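Local coordinates for citrate synthase (Thermotoga maritima, PDB 2P2W), which probably catalyses the condensation of oxaloacetate with acetyl-CoA and water to give citrate and CoA in the tricarboxylic acid cycle, at residues L81-Y90 against Y128-L138. Numbering follows the deposited sequence.
Sequences LYHLPKNLHY and YYYRYSKGKEL
Y129 and Y132, on the last turns of helix 110-133, reach into the connection between helices 75-81 and 90-98 and bind its backbone through their hydroxyls, in the mainly helical fold of citrate synthase. Both leave the helix on the side facing this loop, and with CG anti to the backbone N their rings extend on into it. Y132 OH donates to L84 O at 2.7 Å, lying in the carbonyl plane, and takes a weak bond from K86 NZ. The extended part of the K86 chain runs past S133 and lays CE over one face of the Y132 ring, and the bend at chi4 (58°) turns NZ toward Y132 OH; L81 O sits 3.1 Å above the opposite face, offset toward the rim. Y82 slides past the ring in the reverse direction, its plane turned 83° from that of Y132, with CD1 3.4 Å from Y132 CE1. A leucine in place of Y132 would probably leave L84 O without its hydroxyl donor and K86 without a flat surface to lie across.

Y129 OH is used twice: it donates to P85 O at 2.6 Å and accepts the L88 N-H at 2.9 Å, a fairly straight bond of 161°. The loop thus closes round this hydroxyl, while L81 CD1 meets the edge of the ring and the ring edge points at the face of Y90 in an offset edge-to-face pair. On the far side of the loop, H83 stacks on H83 of the second subunit, placing the contact close to the dimer interface. G135, with positive phi, ends the helix in a Schellman motif. Beyond it, Y82 OH approaches L138 CG and shares a water with K136 O, the water donating to that carbonyl at 2.6 Å.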
loop_
_atom_site.group_PDB
_atom_site.type_symbol
_atom_site.label_atom_id
_atom_site.label_comp_id
_atom_site.label_asym_id
_atom_site.label_seq_id
_atom_site.Cartn_x
_atom_site.Cartn_y
_atom_site.Cartn_z
ATOM N N LEU A 81 20.813 5.584 6.798
ATOM C CA LEU A 81 20.262 6.371 7.902
ATOM C C LEU A 81 20.931 7.732 8.069
ATOM O O LEU A 81 20.257 8.759 8.181
ATOM C CB LEU A 81 20.387 5.600 9.218
ATOM C CG LEU A 81 19.975 6.364 10.482
ATOM C CD1 LEU A 81 18.480 6.628 10.455
ATOM C CD2 LEU A 81 20.350 5.569 11.720
ATOM N N TYR A 82 22.258 7.731 8.077
ATOM C CA TYR A 82 23.018 8.961 8.315
ATOM C C TYR A 82 23.008 9.946 7.124
ATOM O O TYR A 82 23.641 10.996 7.153
ATOM C CB TYR A 82 24.455 8.589 8.713
ATOM C CG TYR A 82 24.492 8.221 10.161
ATOM C CD1 TYR A 82 24.408 9.212 11.137
ATOM C CD2 TYR A 82 24.575 6.881 10.551
ATOM C CE1 TYR A 82 24.384 8.871 12.486
ATOM C CE2 TYR A 82 24.558 6.539 11.899
ATOM C CZ TYR A 82 24.465 7.529 12.865
ATOM O OH TYR A 82 24.431 7.197 14.208
ATOM N N HIS A 83 22.283 9.575 6.039
ATOM C CA HIS A 83 22.175 10.485 4.896
ATOM C C HIS A 83 20.714 10.933 4.674
ATOM O O HIS A 83 20.374 11.567 3.685
ATOM C CB HIS A 83 22.694 9.778 3.632
ATOM C CG HIS A 83 24.190 9.542 3.720
ATOM N ND1 HIS A 83 24.726 8.351 4.097
ATOM C CD2 HIS A 83 25.238 10.434 3.441
ATOM C CE1 HIS A 83 26.064 8.540 4.067
ATOM N NE2 HIS A 83 26.401 9.777 3.679
ATOM N N LEU A 84 19.836 10.524 5.625
ATOM C CA LEU A 84 18.412 10.892 5.526
ATOM C C LEU A 84 18.140 12.238 6.205
ATOM O O LEU A 84 18.865 12.675 7.089
ATOM C CB LEU A 84 17.580 9.863 6.284
ATOM C CG LEU A 84 17.468 8.466 5.664
ATOM C CD1 LEU A 84 16.646 7.558 6.571
ATOM C CD2 LEU A 84 16.768 8.462 4.300
ATOM N N PRO A 85 17.064 12.915 5.776
ATOM C CA PRO A 85 16.722 14.196 6.395
ATOM C C PRO A 85 16.356 13.846 7.837
ATOM O O PRO A 85 15.974 12.710 8.116
ATOM C CB PRO A 85 15.508 14.654 5.591
ATOM C CG PRO A 85 15.753 14.057 4.242
ATOM C CD PRO A 85 16.240 12.670 4.580
ATOM N N LYS A 86 16.464 14.807 8.747
ATOM C CA LYS A 86 16.150 14.555 10.149
ATOM C C LYS A 86 14.735 14.968 10.540
ATOM O O LYS A 86 14.396 14.995 11.723
ATOM C CB LYS A 86 17.156 15.286 11.044
ATOM C CG LYS A 86 18.582 14.771 10.923
ATOM C CD LYS A 86 19.523 15.576 11.805
ATOM C CE LYS A 86 20.909 14.959 11.845
ATOM N NZ LYS A 86 21.507 14.852 10.486
ATOM N N ASN A 87 13.902 15.271 9.554
ATOM C CA ASN A 87 12.540 15.697 9.852
ATOM C C ASN A 87 11.473 14.843 9.182
ATOM O O ASN A 87 10.396 15.337 8.859
ATOM C CB ASN A 87 12.361 17.154 9.426
ATOM C CG ASN A 87 12.401 17.321 7.923
ATOM O OD1 ASN A 87 13.234 16.721 7.244
ATOM N ND2 ASN A 87 11.501 18.142 7.395
ATOM N N LEU A 88 11.769 13.566 8.970
ATOM C CA LEU A 88 10.809 12.668 8.337
ATOM C C LEU A 88 9.771 12.163 9.336
ATOM O O LEU A 88 10.029 12.108 10.537
ATOM C CB LEU A 88 11.532 11.460 7.729
ATOM C CG LEU A 88 12.592 11.719 6.661
ATOM C CD1 LEU A 88 13.287 10.407 6.305
ATOM C CD2 LEU A 88 11.939 12.339 5.434
ATOM N N HIS A 89 8.596 11.802 8.829
ATOM C CA HIS A 89 7.539 11.250 9.672
ATOM C C HIS A 89 7.961 9.794 9.887
ATOM O O HIS A 89 8.450 9.141 8.959
ATOM C CB HIS A 89 6.188 11.328 8.950
ATOM C CG HIS A 89 5.020 10.895 9.787
ATOM N ND1 HIS A 89 4.728 9.570 10.031
ATOM C CD2 HIS A 89 4.065 11.615 10.427
ATOM C CE1 HIS A 89 3.642 9.491 10.781
ATOM N NE2 HIS A 89 3.221 10.718 11.035
ATOM N N TYR A 90 7.784 9.281 11.099
ATOM C CA TYR A 90 8.195 7.909 11.396
ATOM C C TYR A 90 7.579 6.808 10.533
ATOM O O TYR A 90 8.238 5.805 10.256
ATOM C CB TYR A 90 7.988 7.624 12.886
ATOM C CG TYR A 90 9.042 8.294 13.736
ATOM C CD1 TYR A 90 10.274 7.677 13.964
ATOM C CD2 TYR A 90 8.843 9.577 14.251
ATOM C CE1 TYR A 90 11.283 8.319 14.680
ATOM C CE2 TYR A 90 9.849 10.230 14.966
ATOM C CZ TYR A 90 11.066 9.593 15.175
ATOM O OH TYR A 90 12.072 10.233 15.864
ATOM N N TYR A 128 16.507 4.091 16.336
ATOM C CA TYR A 128 17.686 4.600 15.643
ATOM C C TYR A 128 17.427 5.945 14.981
ATOM O O TYR A 128 18.262 6.848 15.055
ATOM C CB TYR A 128 18.149 3.615 14.570
ATOM C CG TYR A 128 19.020 2.474 15.063
ATOM C CD1 TYR A 128 19.153 2.192 16.423
ATOM C CD2 TYR A 128 19.696 1.663 14.155
ATOM C CE1 TYR A 128 19.943 1.120 16.864
ATOM C CE2 TYR A 128 20.480 0.598 14.579
ATOM C CZ TYR A 128 20.600 0.330 15.931
ATOM O OH TYR A 128 21.371 -0.736 16.333
ATOM N N TYR A 129 16.281 6.079 14.319
ATOM C CA TYR A 129 15.978 7.337 13.648
ATOM C C TYR A 129 15.752 8.445 14.669
ATOM O O TYR A 129 16.112 9.596 14.437
ATOM C CB TYR A 129 14.754 7.198 12.736
ATOM C CG TYR A 129 14.513 8.440 11.911
ATOM C CD1 TYR A 129 15.244 8.676 10.742
ATOM C CD2 TYR A 129 13.626 9.420 12.342
ATOM C CE1 TYR A 129 15.099 9.870 10.031
ATOM C CE2 TYR A 129 13.471 10.612 11.636
ATOM C CZ TYR A 129 14.210 10.832 10.486
ATOM O OH TYR A 129 14.055 12.017 9.802
ATOM N N TYR A 130 15.160 8.086 15.800
ATOM C CA TYR A 130 14.913 9.045 16.864
ATOM C C TYR A 130 16.243 9.611 17.370
ATOM O O TYR A 130 16.427 10.832 17.429
ATOM C CB TYR A 130 14.173 8.361 18.010
ATOM C CG TYR A 130 13.916 9.251 19.199
ATOM C CD1 TYR A 130 13.053 10.343 19.104
ATOM C CD2 TYR A 130 14.525 8.994 20.428
ATOM C CE1 TYR A 130 12.801 11.157 20.207
ATOM C CE2 TYR A 130 14.278 9.800 21.535
ATOM C CZ TYR A 130 13.415 10.878 21.418
ATOM O OH TYR A 130 13.172 11.677 22.511
ATOM N N ARG A 131 17.164 8.717 17.728
ATOM C CA ARG A 131 18.478 9.114 18.230
ATOM C C ARG A 131 19.221 9.933 17.180
ATOM O O ARG A 131 19.787 10.987 17.480
ATOM C CB ARG A 131 19.308 7.877 18.586
ATOM C CG ARG A 131 18.651 6.950 19.596
ATOM C CD ARG A 131 18.606 7.561 20.992
ATOM N NE ARG A 131 19.938 7.712 21.572
ATOM C CZ ARG A 131 20.165 8.083 22.829
ATOM N NH1 ARG A 131 19.148 8.339 23.642
ATOM N NH2 ARG A 131 21.409 8.203 23.276
ATOM N N TYR A 132 19.218 9.432 15.949
ATOM C CA TYR A 132 19.879 10.098 14.835
ATOM C C TYR A 132 19.329 11.501 14.602
ATOM O O TYR A 132 20.085 12.472 14.554
ATOM C CB TYR A 132 19.714 9.268 13.558
ATOM C CG TYR A 132 20.020 10.025 12.286
ATOM C CD1 TYR A 132 21.311 10.477 12.010
ATOM C CD2 TYR A 132 19.014 10.295 11.358
ATOM C CE1 TYR A 132 21.594 11.179 10.837
ATOM C CE2 TYR A 132 19.282 10.997 10.186
ATOM C CZ TYR A 132 20.576 11.435 9.932
ATOM O OH TYR A 132 20.843 12.126 8.773
ATOM N N SER A 133 18.011 11.605 14.463
ATOM C CA SER A 133 17.375 12.895 14.214
ATOM C C SER A 133 17.677 13.928 15.298
ATOM O O SER A 133 17.639 15.129 15.043
ATOM C CB SER A 133 15.859 12.721 14.071
ATOM O OG SER A 133 15.284 12.234 15.271
ATOM N N LYS A 134 17.980 13.462 16.503
ATOM C CA LYS A 134 18.282 14.368 17.605
ATOM C C LYS A 134 19.775 14.483 17.904
ATOM O O LYS A 134 20.168 15.022 18.940
ATOM C CB LYS A 134 17.520 13.935 18.856
ATOM C CG LYS A 134 16.019 14.106 18.705
ATOM C CD LYS A 134 15.274 13.881 20.005
ATOM C CE LYS A 134 13.961 14.647 19.995
ATOM N NZ LYS A 134 13.169 14.435 21.240
ATOM N N GLY A 135 20.595 13.974 16.989
ATOM C CA GLY A 135 22.037 14.042 17.142
ATOM C C GLY A 135 22.630 13.286 18.315
ATOM O O GLY A 135 23.694 13.652 18.814
ATOM N N LYS A 136 21.951 12.236 18.760
ATOM C CA LYS A 136 22.434 11.433 19.876
ATOM C C LYS A 136 23.076 10.145 19.381
ATOM O O LYS A 136 22.793 9.685 18.275
ATOM C CB LYS A 136 21.282 11.086 20.820
ATOM C CG LYS A 136 20.671 12.276 21.532
ATOM C CD LYS A 136 19.749 11.812 22.643
ATOM C CE LYS A 136 19.373 12.959 23.566
ATOM N NZ LYS A 136 18.926 12.458 24.897
ATOM N N GLU A 137 23.943 9.562 20.200
ATOM C CA GLU A 137 24.601 8.315 19.828
ATOM C C GLU A 137 23.567 7.192 19.822
ATOM O O GLU A 137 22.666 7.164 20.660
ATOM C CB GLU A 137 25.715 7.973 20.822
ATOM C CG GLU A 137 26.914 8.914 20.785
ATOM C CD GLU A 137 27.543 9.008 19.404
ATOM O OE1 GLU A 137 28.266 8.066 19.013
ATOM O OE2 GLU A 137 27.311 10.018 18.708
ATOM N N LEU A 138 23.693 6.273 18.874
ATOM C CA LEU A 138 22.765 5.156 18.792
ATOM C C LEU A 138 22.935 4.261 20.009
ATOM O O LEU A 138 24.029 4.156 20.568
ATOM C CB LEU A 138 23.026 4.325 17.531
ATOM C CG LEU A 138 22.880 4.991 16.161
ATOM C CD1 LEU A 138 23.207 3.986 15.067
ATOM C CD2 LEU A 138 21.463 5.516 15.989
HETATM O O HOH W 1 23.702 9.798 15.793
#